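Local structure of five-membered-cyclitol-phosphate synthase (Streptomyces citricolor, 6K96) at residues I5-A10 and L55-A60; G48-S53 and L303-A308; A125-Y130 and A153-T158; L161-P166 and V177-D182. The protein is a synthase of the myo-inositol-1-phosphate synthase family, a four-chain assembly whose Rossmann-type domain holds nicotinamide-adenine-dinucleotide. All blocks are in the same frame, centred on the assembly; numbering follows the deposited sequence.

Contact 1 of 4, residues I5-A10 and L55-A60; sequences IRLAVA and LTFVAA
Leu7 and Phe57 stand side by side on one face of a parallel strand pair and point the same way, Leu7 CD2 lying 3.9 Å from Phe57 CE2. The same CD2 methyl of Leu7 also meets Leu55 CG at 4.1 Å, so one branch bridges two neighbours of the opposite strand. Val9 crosses Phe57 obliquely, with its CG2 at the edge of the ring, near the ring plane and 4.1 Å from Phe57 CE2. Ile5 runs alongside Leu55, the two CD1 methyls 4.0 Å apart. Branched and aromatic side chains suit this face because it is sealed from water. On the other face Ala8 CB and Ala59 CB are 3.8 Å apart, a spacing that small residues allow, and Arg6 touches Val58 CG1 with its CB before its guanidinium leads away; Arg6 NE donates to Lys124 O. The backbones are joined by hydrogen bonds from Thr56 N to Ile5 O at 2.7 Å, Leu7 N to Thr56 O at 2.8 Å and Val58 N to Leu7 O. The apolar face is covered by helices 14-31 and 292-313, and Phe57 also stacks on Phe72 and meets Phe20 edge-to-face. Strand 5-10 thus lies inside the parallel sheet, with strand 55-62 along one side and strand 127-130 along the other.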
# COMPACT_ATOMS: atom_id res chain seq x y z
N ILE B 5 -30.15 -30.09 -6.12
CA ILE B 5 -29.51 -30.25 -7.47
C ILE B 5 -28.59 -31.48 -7.48
O ILE B 5 -27.64 -31.52 -6.68
CB ILE B 5 -28.65 -29.04 -7.88
CG1 ILE B 5 -29.41 -27.72 -7.96
CG2 ILE B 5 -27.97 -29.37 -9.19
CD1 ILE B 5 -28.48 -26.50 -8.08
N ARG B 6 -28.83 -32.40 -8.41
CA ARG B 6 -27.93 -33.54 -8.69
C ARG B 6 -26.86 -33.05 -9.70
O ARG B 6 -27.17 -32.83 -10.91
CB ARG B 6 -28.78 -34.75 -9.12
CG ARG B 6 -29.80 -35.21 -8.08
CD ARG B 6 -30.87 -36.16 -8.60
NE ARG B 6 -31.73 -35.58 -9.64
CZ ARG B 6 -32.92 -34.98 -9.48
NH1 ARG B 6 -33.46 -34.81 -8.27
NH2 ARG B 6 -33.57 -34.50 -10.53
N LEU B 7 -25.63 -32.83 -9.22
CA LEU B 7 -24.64 -31.97 -9.90
C LEU B 7 -23.43 -32.82 -10.29
O LEU B 7 -22.88 -33.52 -9.44
CB LEU B 7 -24.25 -30.80 -8.99
CG LEU B 7 -23.24 -29.82 -9.58
CD1 LEU B 7 -23.87 -28.95 -10.65
CD2 LEU B 7 -22.61 -28.96 -8.49
N ALA B 8 -23.10 -32.76 -11.58
CA ALA B 8 -22.02 -33.53 -12.21
C ALA B 8 -20.88 -32.56 -12.52
O ALA B 8 -21.19 -31.37 -12.78
CB ALA B 8 -22.51 -34.23 -13.45
N VAL B 9 -19.64 -33.04 -12.50
CA VAL B 9 -18.45 -32.15 -12.49
C VAL B 9 -17.47 -32.69 -13.51
O VAL B 9 -17.05 -33.84 -13.40
CB VAL B 9 -17.87 -32.10 -11.07
CG1 VAL B 9 -16.37 -31.85 -11.07
CG2 VAL B 9 -18.62 -31.10 -10.18
N ALA B 10 -17.12 -31.88 -14.48
CA ALA B 10 -16.02 -32.23 -15.39
C ALA B 10 -14.86 -31.38 -14.92
O ALA B 10 -14.88 -30.18 -15.14
CB ALA B 10 -16.43 -32.00 -16.84
N LEU B 55 -27.30 -29.11 -2.83
CA LEU B 55 -26.27 -29.64 -3.77
C LEU B 55 -25.99 -31.10 -3.43
O LEU B 55 -25.50 -31.40 -2.30
CB LEU B 55 -24.99 -28.81 -3.59
CG LEU B 55 -24.34 -28.23 -4.83
CD1 LEU B 55 -25.38 -27.62 -5.75
CD2 LEU B 55 -23.34 -27.17 -4.44
N THR B 56 -26.21 -31.99 -4.38
CA THR B 56 -25.79 -33.41 -4.27
C THR B 56 -24.83 -33.68 -5.42
O THR B 56 -25.23 -33.58 -6.55
CB THR B 56 -27.01 -34.35 -4.23
OG1 THR B 56 -28.21 -33.58 -4.25
CG2 THR B 56 -27.03 -35.23 -2.99
N PHE B 57 -23.56 -33.91 -5.13
CA PHE B 57 -22.58 -34.30 -6.16
C PHE B 57 -22.85 -35.76 -6.49
O PHE B 57 -22.88 -36.57 -5.55
CB PHE B 57 -21.18 -34.06 -5.61
CG PHE B 57 -20.85 -32.60 -5.45
CD1 PHE B 57 -21.29 -31.89 -4.34
CD2 PHE B 57 -20.16 -31.91 -6.44
CE1 PHE B 57 -21.05 -30.54 -4.21
CE2 PHE B 57 -19.86 -30.57 -6.28
CZ PHE B 57 -20.31 -29.89 -5.17
N VAL B 58 -23.05 -36.10 -7.76
CA VAL B 58 -23.50 -37.47 -8.15
C VAL B 58 -22.45 -38.10 -9.07
O VAL B 58 -22.40 -39.35 -9.20
CB VAL B 58 -24.89 -37.41 -8.80
CG1 VAL B 58 -25.94 -37.00 -7.77
CG2 VAL B 58 -24.94 -36.47 -10.02
N ALA B 59 -21.58 -37.26 -9.62
CA ALA B 59 -20.70 -37.63 -10.75
C ALA B 59 -19.52 -36.68 -10.81
O ALA B 59 -19.71 -35.47 -10.60
CB ALA B 59 -21.53 -37.64 -12.02
N ALA B 60 -18.37 -37.22 -11.16
CA ALA B 60 -17.10 -36.48 -11.23
C ALA B 60 -16.19 -37.17 -12.23
O ALA B 60 -16.08 -38.42 -12.20
CB ALA B 60 -16.47 -36.42 -9.86

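Contact 2 of 4, residues G48-S53 and L303-A308; sequences GGIGVS and LIRIAA
Arg305 reaches out from its helix and slides past Ile50 in the opposite direction, so that the aliphatic part of one side chain lies against the other. Arg305 CG packs 3.7 Å from Ile50 CG2. The arginine chain starts with CG anti to the carbonyl carbon and then bends twice, at chi2 (136°) and at chi3 (82°), instead of running out straight. These bends bring NE to Ile50 O, to which it donates at 3.2 Å with an N-H...O angle of 169°. The oxygen lies almost in the guanidinium plane, although the donor stands well above the plane of the carbonyl group. Val52 comes over one face of the guanidinium, its CG2 offset toward the rim and 3.8 Å from Arg305 NH1. Ile50 places CG2 anti to its own backbone N, which sets that methyl against the arginine, while the other branch ends in CD1, 4.2 Å from Ala308 CB. Alanine suits this point, one helical turn beyond Arg305, because its short side chain leaves room for the isoleucine. Arginine suits a buried place here because its methylenes serve the apolar packing while its N-H groups satisfy backbone oxygens: NH2 donates to Arg44 O, and NH1 weakly to Ile301 O. Val52 also packs on Trp277 of the second subunit. Strand 50-51 pairs weakly and antiparallel with 46-47 across Gly48 and Gly49, whose positive phi suits glycine. In this Rossmann-type fold, Arg305 of helix 292-313 joins that pair through Ile50 O, beside strand 5-10.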
# COMPACT_ATOMS: atom_id res chain seq x y z
N GLY B 48 -35.08 -20.14 -8.02
CA GLY B 48 -36.17 -21.13 -8.08
C GLY B 48 -36.15 -22.03 -6.85
O GLY B 48 -35.98 -23.23 -7.05
N GLY B 49 -36.25 -21.43 -5.63
CA GLY B 49 -36.39 -22.11 -4.32
C GLY B 49 -35.16 -22.95 -3.93
O GLY B 49 -35.21 -23.59 -2.86
N ILE B 50 -34.09 -22.93 -4.74
CA ILE B 50 -32.83 -23.69 -4.45
C ILE B 50 -31.91 -22.81 -3.62
O ILE B 50 -31.51 -21.74 -4.12
CB ILE B 50 -32.06 -24.14 -5.70
CG1 ILE B 50 -32.98 -24.70 -6.78
CG2 ILE B 50 -30.99 -25.12 -5.25
CD1 ILE B 50 -32.27 -24.91 -8.06
N GLY B 51 -31.56 -23.31 -2.44
CA GLY B 51 -30.64 -22.69 -1.49
C GLY B 51 -29.21 -22.97 -1.86
O GLY B 51 -28.93 -23.87 -2.65
N VAL B 52 -28.33 -22.26 -1.19
CA VAL B 52 -26.88 -22.24 -1.51
C VAL B 52 -26.26 -23.60 -1.10
O VAL B 52 -25.12 -23.88 -1.52
CB VAL B 52 -26.29 -21.00 -0.82
CG1 VAL B 52 -25.05 -21.30 -0.00
CG2 VAL B 52 -26.07 -19.91 -1.84
N SER B 53 -27.01 -24.41 -0.35
CA SER B 53 -26.52 -25.67 0.27
C SER B 53 -27.18 -26.89 -0.38
O SER B 53 -26.85 -28.02 0.04
CB SER B 53 -26.80 -25.62 1.75
OG SER B 53 -25.66 -26.02 2.50
N LEU B 303 -24.95 -19.70 -11.25
CA LEU B 303 -25.14 -20.35 -12.57
C LEU B 303 -25.73 -21.76 -12.41
O LEU B 303 -26.62 -22.10 -13.19
CB LEU B 303 -23.81 -20.39 -13.34
CG LEU B 303 -23.21 -19.04 -13.71
CD1 LEU B 303 -21.96 -19.26 -14.53
CD2 LEU B 303 -24.19 -18.18 -14.47
N ILE B 304 -25.22 -22.59 -11.50
CA ILE B 304 -25.71 -24.00 -11.42
C ILE B 304 -27.18 -24.00 -10.99
O ILE B 304 -27.91 -24.91 -11.39
CB ILE B 304 -24.90 -24.93 -10.52
CG1 ILE B 304 -24.80 -24.39 -9.09
CG2 ILE B 304 -23.55 -25.23 -11.14
CD1 ILE B 304 -23.92 -25.22 -8.21
N ARG B 305 -27.59 -23.03 -10.18
CA ARG B 305 -29.01 -22.98 -9.74
C ARG B 305 -29.82 -22.39 -10.89
O ARG B 305 -31.01 -22.81 -11.05
CB ARG B 305 -29.21 -22.16 -8.46
CG ARG B 305 -28.77 -22.83 -7.16
CD ARG B 305 -28.01 -21.86 -6.26
NE ARG B 305 -28.75 -20.93 -5.43
CZ ARG B 305 -28.33 -19.73 -5.03
NH1 ARG B 305 -27.16 -19.23 -5.37
NH2 ARG B 305 -29.08 -18.99 -4.25
N ILE B 306 -29.25 -21.45 -11.66
CA ILE B 306 -29.99 -20.87 -12.81
C ILE B 306 -30.28 -22.03 -13.75
O ILE B 306 -31.44 -22.17 -14.18
CB ILE B 306 -29.25 -19.72 -13.50
CG1 ILE B 306 -28.97 -18.55 -12.57
CG2 ILE B 306 -30.08 -19.25 -14.68
CD1 ILE B 306 -27.92 -17.59 -13.13
N ALA B 307 -29.27 -22.88 -13.93
CA ALA B 307 -29.26 -24.11 -14.76
C ALA B 307 -30.39 -25.05 -14.31
O ALA B 307 -31.32 -25.27 -15.11
CB ALA B 307 -27.92 -24.79 -14.63
N ALA B 308 -30.28 -25.61 -13.11
CA ALA B 308 -31.20 -26.66 -12.59
C ALA B 308 -32.64 -26.16 -12.62
O ALA B 308 -33.48 -26.88 -13.19
CB ALA B 308 -30.77 -27.14 -11.24

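Contact 3 of 4, residues A125-Y130 and A153-T158; sequences AEVLLY and AFVNCT. With NAD (nicotinamide-adenine-dinucleotide), chain G.
Tyr130 and Phe154 lie side by side on one face of the strand pair, pointing the same way, with Phe154 CZ 3.4 Å from Tyr130 CB. The rings are oblique, their planes 34° apart. Leu128 extends this apolar row by bringing CD2 to the edge of the Phe154 ring, 3.8 Å from CE1. Thr158 crosses Tyr130 at about a right angle and sets CG2 3.4 Å from Tyr130 CE2. On the opposite face Val127 CG1 meets Val155 CG2, and Leu129 CD1 lies 3.7 Å from Val155 CG1; valine fills such a face well because it is bulky close to the backbone, while leucine reaches further out with CD1.

Backbone hydrogen bonds hold the parallel register: Ala153 N to Glu126 O, Leu128 N to Ala153 O at 2.7 Å, Val155 N to Leu128 O and Tyr130 N to Val155 O, followed by a weak bond from Cys157 N to Tyr130 O.

Polar side chains gather where the strands end. Asn156, with CG anti to its backbone N (chi1 -176°), accepts Thr158 N on OD1 at 2.8 Å and so closes an Asx turn; its ND2 donates to Asp182 OD1. The turn forms part of the ligand pocket, where Cys157 O approaches C6N of the bound nicotinamide-adenine-dinucleotide at 3.5 Å.

The two strands belong to a beta-alpha-beta unit whose connecting helix 137-149 covers the face of Tyr130 and Phe154. Helix 292-313 covers the face of Val127 and Val155, while strands 5-10 and 179-180 continue the sheet on its two sides.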
# COMPACT_ATOMS: atom_id res chain seq x y z
N ALA B 125 -28.07 -36.93 -13.07
CA ALA B 125 -27.54 -35.56 -12.99
C ALA B 125 -28.51 -34.60 -13.69
O ALA B 125 -29.26 -35.03 -14.59
CB ALA B 125 -26.15 -35.52 -13.58
N GLU B 126 -28.54 -33.36 -13.23
CA GLU B 126 -29.42 -32.31 -13.79
C GLU B 126 -28.54 -31.30 -14.50
O GLU B 126 -28.98 -30.74 -15.53
CB GLU B 126 -30.19 -31.59 -12.70
CG GLU B 126 -31.33 -32.39 -12.10
CD GLU B 126 -32.22 -31.53 -11.20
OE1 GLU B 126 -31.88 -31.38 -9.98
OE2 GLU B 126 -33.23 -31.00 -11.69
N VAL B 127 -27.34 -31.11 -13.96
CA VAL B 127 -26.38 -30.07 -14.41
C VAL B 127 -25.02 -30.75 -14.52
O VAL B 127 -24.61 -31.43 -13.55
CB VAL B 127 -26.32 -28.89 -13.42
CG1 VAL B 127 -25.32 -27.84 -13.86
CG2 VAL B 127 -27.68 -28.25 -13.18
N LEU B 128 -24.33 -30.54 -15.62
CA LEU B 128 -22.90 -30.87 -15.72
C LEU B 128 -22.14 -29.55 -15.68
O LEU B 128 -22.42 -28.69 -16.52
CB LEU B 128 -22.61 -31.64 -17.01
CG LEU B 128 -21.11 -31.89 -17.19
CD1 LEU B 128 -20.60 -32.86 -16.18
CD2 LEU B 128 -20.80 -32.37 -18.57
N LEU B 129 -21.29 -29.37 -14.67
CA LEU B 129 -20.37 -28.21 -14.51
C LEU B 129 -19.03 -28.53 -15.18
O LEU B 129 -18.25 -29.41 -14.69
CB LEU B 129 -20.18 -27.92 -13.01
CG LEU B 129 -19.27 -26.74 -12.68
CD1 LEU B 129 -19.85 -25.44 -13.22
CD2 LEU B 129 -19.03 -26.66 -11.19
N TYR B 130 -18.73 -27.82 -16.25
CA TYR B 130 -17.46 -27.94 -16.97
C TYR B 130 -16.43 -27.05 -16.31
O TYR B 130 -16.55 -25.80 -16.42
CB TYR B 130 -17.67 -27.54 -18.43
CG TYR B 130 -16.42 -27.58 -19.27
CD1 TYR B 130 -15.90 -28.80 -19.68
CD2 TYR B 130 -15.74 -26.43 -19.61
CE1 TYR B 130 -14.75 -28.86 -20.47
CE2 TYR B 130 -14.58 -26.48 -20.38
CZ TYR B 130 -14.09 -27.70 -20.82
OH TYR B 130 -12.98 -27.76 -21.60
N ALA B 153 -28.37 -30.27 -18.36
CA ALA B 153 -27.97 -28.84 -18.47
C ALA B 153 -26.43 -28.72 -18.42
O ALA B 153 -25.79 -29.47 -17.66
CB ALA B 153 -28.64 -28.01 -17.38
N PHE B 154 -25.86 -27.79 -19.19
CA PHE B 154 -24.40 -27.56 -19.26
C PHE B 154 -24.02 -26.15 -18.80
O PHE B 154 -24.59 -25.16 -19.31
CB PHE B 154 -23.91 -27.69 -20.70
CG PHE B 154 -22.42 -27.86 -20.82
CD1 PHE B 154 -21.83 -29.06 -20.47
CD2 PHE B 154 -21.63 -26.85 -21.34
CE1 PHE B 154 -20.46 -29.25 -20.64
CE2 PHE B 154 -20.26 -27.03 -21.46
CZ PHE B 154 -19.68 -28.22 -21.13
N VAL B 155 -22.98 -26.04 -17.95
CA VAL B 155 -22.43 -24.74 -17.48
C VAL B 155 -20.96 -24.62 -17.88
O VAL B 155 -20.16 -25.38 -17.34
CB VAL B 155 -22.58 -24.57 -15.95
CG1 VAL B 155 -21.85 -23.33 -15.44
CG2 VAL B 155 -24.04 -24.52 -15.51
N ASN B 156 -20.62 -23.63 -18.69
CA ASN B 156 -19.22 -23.36 -19.11
C ASN B 156 -18.55 -22.27 -18.24
O ASN B 156 -18.75 -21.05 -18.53
CB ASN B 156 -19.19 -22.98 -20.59
CG ASN B 156 -17.77 -22.80 -21.06
OD1 ASN B 156 -16.85 -23.24 -20.40
ND2 ASN B 156 -17.59 -22.21 -22.22
N CYS B 157 -17.67 -22.67 -17.31
CA CYS B 157 -16.78 -21.73 -16.57
C CYS B 157 -15.72 -21.05 -17.43
O CYS B 157 -15.16 -20.00 -16.92
CB CYS B 157 -15.90 -22.40 -15.52
SG CYS B 157 -16.86 -23.18 -14.24
N THR B 158 -15.36 -21.64 -18.58
CA THR B 158 -14.09 -21.32 -19.31
C THR B 158 -14.36 -20.37 -20.46
O THR B 158 -15.53 -20.21 -20.82
CB THR B 158 -13.38 -22.57 -19.85
OG1 THR B 158 -14.00 -23.01 -21.05
CG2 THR B 158 -13.37 -23.71 -18.86
PA NAD G . -8.04 -26.40 -11.57
O1A NAD G . -6.77 -26.40 -12.34
O2A NAD G . -7.90 -26.35 -10.08
O5B NAD G . -9.06 -27.53 -11.99
C5B NAD G . -8.77 -28.18 -13.25
C4B NAD G . -9.12 -29.64 -13.14
O4B NAD G . -9.39 -30.25 -14.44
C3B NAD G . -8.00 -30.48 -12.53
O3B NAD G . -8.57 -31.39 -11.59
C2B NAD G . -7.47 -31.24 -13.74
O2B NAD G . -6.74 -32.30 -13.20
C1B NAD G . -8.80 -31.55 -14.42
N9A NAD G . -8.77 -32.04 -15.78
C8A NAD G . -7.79 -31.74 -16.69
N7A NAD G . -8.03 -32.22 -17.89
C5A NAD G . -9.26 -32.85 -17.78
C6A NAD G . -10.04 -33.54 -18.73
N6A NAD G . -9.68 -33.68 -20.00
N1A NAD G . -11.25 -34.03 -18.32
C2A NAD G . -11.58 -33.86 -17.02
N3A NAD G . -10.91 -33.25 -16.05
C4A NAD G . -9.74 -32.74 -16.49
O3 NAD G . -8.86 -25.13 -12.04
PN NAD G . -9.88 -24.21 -11.21
O1N NAD G . -10.90 -25.09 -10.60
O2N NAD G . -8.98 -23.31 -10.42
O5D NAD G . -10.57 -23.38 -12.41
C5D NAD G . -11.32 -24.15 -13.43
C4D NAD G . -11.57 -23.28 -14.63
O4D NAD G . -12.43 -22.16 -14.30
C3D NAD G . -10.29 -22.69 -15.22
O3D NAD G . -10.44 -22.68 -16.62
C2D NAD G . -10.35 -21.23 -14.77
O2D NAD G . -9.73 -20.28 -15.61
C1D NAD G . -11.85 -20.97 -14.84
N1N NAD G . -12.18 -19.73 -14.07
C2N NAD G . -11.70 -19.59 -12.73
C3N NAD G . -11.81 -18.40 -12.04
C7N NAD G . -11.30 -18.34 -10.61
O7N NAD G . -10.93 -19.37 -10.05
N7N NAD G . -11.27 -17.16 -9.99
C4N NAD G . -12.38 -17.32 -12.71
C5N NAD G . -13.00 -17.51 -13.94
C6N NAD G . -12.82 -18.69 -14.63

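Contact 4 of 4, residues L161-P166 and V177-D182; sequences LVARTP and VPLIGD
The guanidinium of Arg164 meets Asp182 at its edge, where OD2 lies in its plane, while Leu161 CD1 sits over the centre of one face, 3.5 Å above it. Guanidinium and carboxylate planes are turned 65° apart. The salt bridge runs from Arg164 NE to Asp182 OD2 at 2.9 Å and uses the anti lone pair, with an N-H...O angle of 166°; Arg164 NH2 donates to Pro159 O. The same OD2 of Asp182 also accepts Val162 N at 3.3 Å, from above the carboxylate plane. Ala163 N takes the syn lone pair of Asp182 OD1 at 2.9 Å. Aspartate suits this buried place because its two oxygens can gather the N-H groups of a turn, here the type I turn from Val162 to Thr165.

Beside this polar cluster, Leu179 brings CD2 to 3.5 Å from Ala163 CA and CD1 to 3.8 Å from Val162 CG1. The small Ala163 lets the turn come close, with CB 3.3 Å from Gly181 O. The turn leads into helix 166-174, whose Phe172 packs on Leu179, and strand 179-180 lies beside strand 153-156 in the parallel sheet.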
# COMPACT_ATOMS: atom_id res chain seq x y z
N LEU B 161 -15.50 -21.47 -26.60
CA LEU B 161 -16.75 -21.29 -27.36
C LEU B 161 -17.64 -22.52 -27.13
O LEU B 161 -17.18 -23.62 -27.53
CB LEU B 161 -16.40 -21.10 -28.84
CG LEU B 161 -17.12 -19.93 -29.51
CD1 LEU B 161 -16.50 -18.60 -29.12
CD2 LEU B 161 -17.17 -20.06 -31.02
N VAL B 162 -18.79 -22.34 -26.44
CA VAL B 162 -19.86 -23.38 -26.27
C VAL B 162 -21.23 -22.71 -26.41
O VAL B 162 -21.89 -22.88 -27.44
CB VAL B 162 -19.76 -24.14 -24.94
CG1 VAL B 162 -20.72 -25.33 -24.90
CG2 VAL B 162 -18.36 -24.61 -24.64
N ALA B 163 -21.67 -21.95 -25.41
CA ALA B 163 -22.94 -21.20 -25.51
C ALA B 163 -22.82 -20.23 -26.68
O ALA B 163 -23.82 -19.84 -27.19
CB ALA B 163 -23.27 -20.47 -24.24
N ARG B 164 -21.60 -19.90 -27.10
CA ARG B 164 -21.45 -18.83 -28.13
C ARG B 164 -21.48 -19.41 -29.56
O ARG B 164 -21.57 -18.58 -30.51
CB ARG B 164 -20.20 -17.99 -27.87
CG ARG B 164 -20.49 -16.71 -27.08
CD ARG B 164 -19.25 -16.03 -26.58
NE ARG B 164 -18.36 -17.06 -26.10
CZ ARG B 164 -17.05 -16.95 -26.01
NH1 ARG B 164 -16.47 -15.82 -26.36
NH2 ARG B 164 -16.33 -17.96 -25.53
N THR B 165 -21.36 -20.75 -29.74
CA THR B 165 -21.51 -21.39 -31.07
C THR B 165 -23.02 -21.49 -31.36
O THR B 165 -23.70 -22.35 -30.80
CB THR B 165 -20.74 -22.71 -31.28
OG1 THR B 165 -21.70 -23.77 -31.35
CG2 THR B 165 -19.65 -23.00 -30.25
N PRO B 166 -23.56 -20.65 -32.27
CA PRO B 166 -25.02 -20.55 -32.45
C PRO B 166 -25.75 -21.88 -32.77
O PRO B 166 -26.88 -22.04 -32.38
CB PRO B 166 -25.18 -19.56 -33.63
CG PRO B 166 -23.82 -18.86 -33.76
CD PRO B 166 -22.80 -19.85 -33.25
N VAL B 177 -33.18 -27.96 -23.09
CA VAL B 177 -32.01 -28.15 -22.19
C VAL B 177 -31.31 -26.80 -22.06
O VAL B 177 -31.04 -26.15 -23.08
CB VAL B 177 -31.03 -29.24 -22.68
CG1 VAL B 177 -29.80 -29.35 -21.81
CG2 VAL B 177 -31.69 -30.61 -22.78
N PRO B 178 -30.99 -26.36 -20.80
CA PRO B 178 -30.27 -25.11 -20.58
C PRO B 178 -28.80 -25.28 -20.94
O PRO B 178 -28.21 -26.31 -20.63
CB PRO B 178 -30.43 -24.82 -19.07
CG PRO B 178 -31.34 -25.91 -18.53
CD PRO B 178 -31.29 -27.04 -19.53
N LEU B 179 -28.25 -24.24 -21.56
CA LEU B 179 -26.80 -24.12 -21.87
C LEU B 179 -26.34 -22.75 -21.36
O LEU B 179 -26.80 -21.72 -21.90
CB LEU B 179 -26.59 -24.28 -23.39
CG LEU B 179 -25.16 -24.13 -23.91
CD1 LEU B 179 -24.28 -25.31 -23.51
CD2 LEU B 179 -25.14 -23.98 -25.43
N ILE B 180 -25.46 -22.73 -20.36
CA ILE B 180 -25.11 -21.49 -19.60
C ILE B 180 -23.62 -21.22 -19.79
O ILE B 180 -22.80 -22.03 -19.35
CB ILE B 180 -25.50 -21.65 -18.12
CG1 ILE B 180 -26.95 -22.12 -17.99
CG2 ILE B 180 -25.22 -20.38 -17.33
CD1 ILE B 180 -27.98 -21.18 -18.59
N GLY B 181 -23.32 -20.10 -20.44
CA GLY B 181 -21.95 -19.77 -20.82
C GLY B 181 -21.91 -18.51 -21.66
O GLY B 181 -22.96 -18.02 -22.01
N ASP B 182 -20.69 -18.01 -21.91
CA ASP B 182 -19.47 -18.67 -21.46
C ASP B 182 -18.60 -17.77 -20.55
O ASP B 182 -18.72 -16.54 -20.61
CB ASP B 182 -18.60 -19.09 -22.65
CG ASP B 182 -19.35 -19.90 -23.67
OD1 ASP B 182 -20.00 -20.87 -23.26
OD2 ASP B 182 -19.33 -19.52 -24.85

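In the fold
Contacts 1, 3 and 4 follow one another along the chain and across a single parallel sheet, in which strands 98-99, 55-62, 5-10, 127-130, 153-156 and 179-180 are successive neighbours. Between centres, contacts 1 and 3 are about 9 Å apart, 3 and 4 about 10 Å, and 1 and 4 about 19 Å. Contact 2 interleaves with contact 1 along the chain, and its long loop encloses contacts 3 and 4; its helix 292-313 packs against the sheet and touches all three, through Ile5, Val127 and Pro178 among others. The strand order 3-2-1-4-5-6 is that of a Rossmann fold, consistent with nicotinamide-adenine-dinucleotide bound at the C-terminal strand ends, where Cys157 follows strand 153-156.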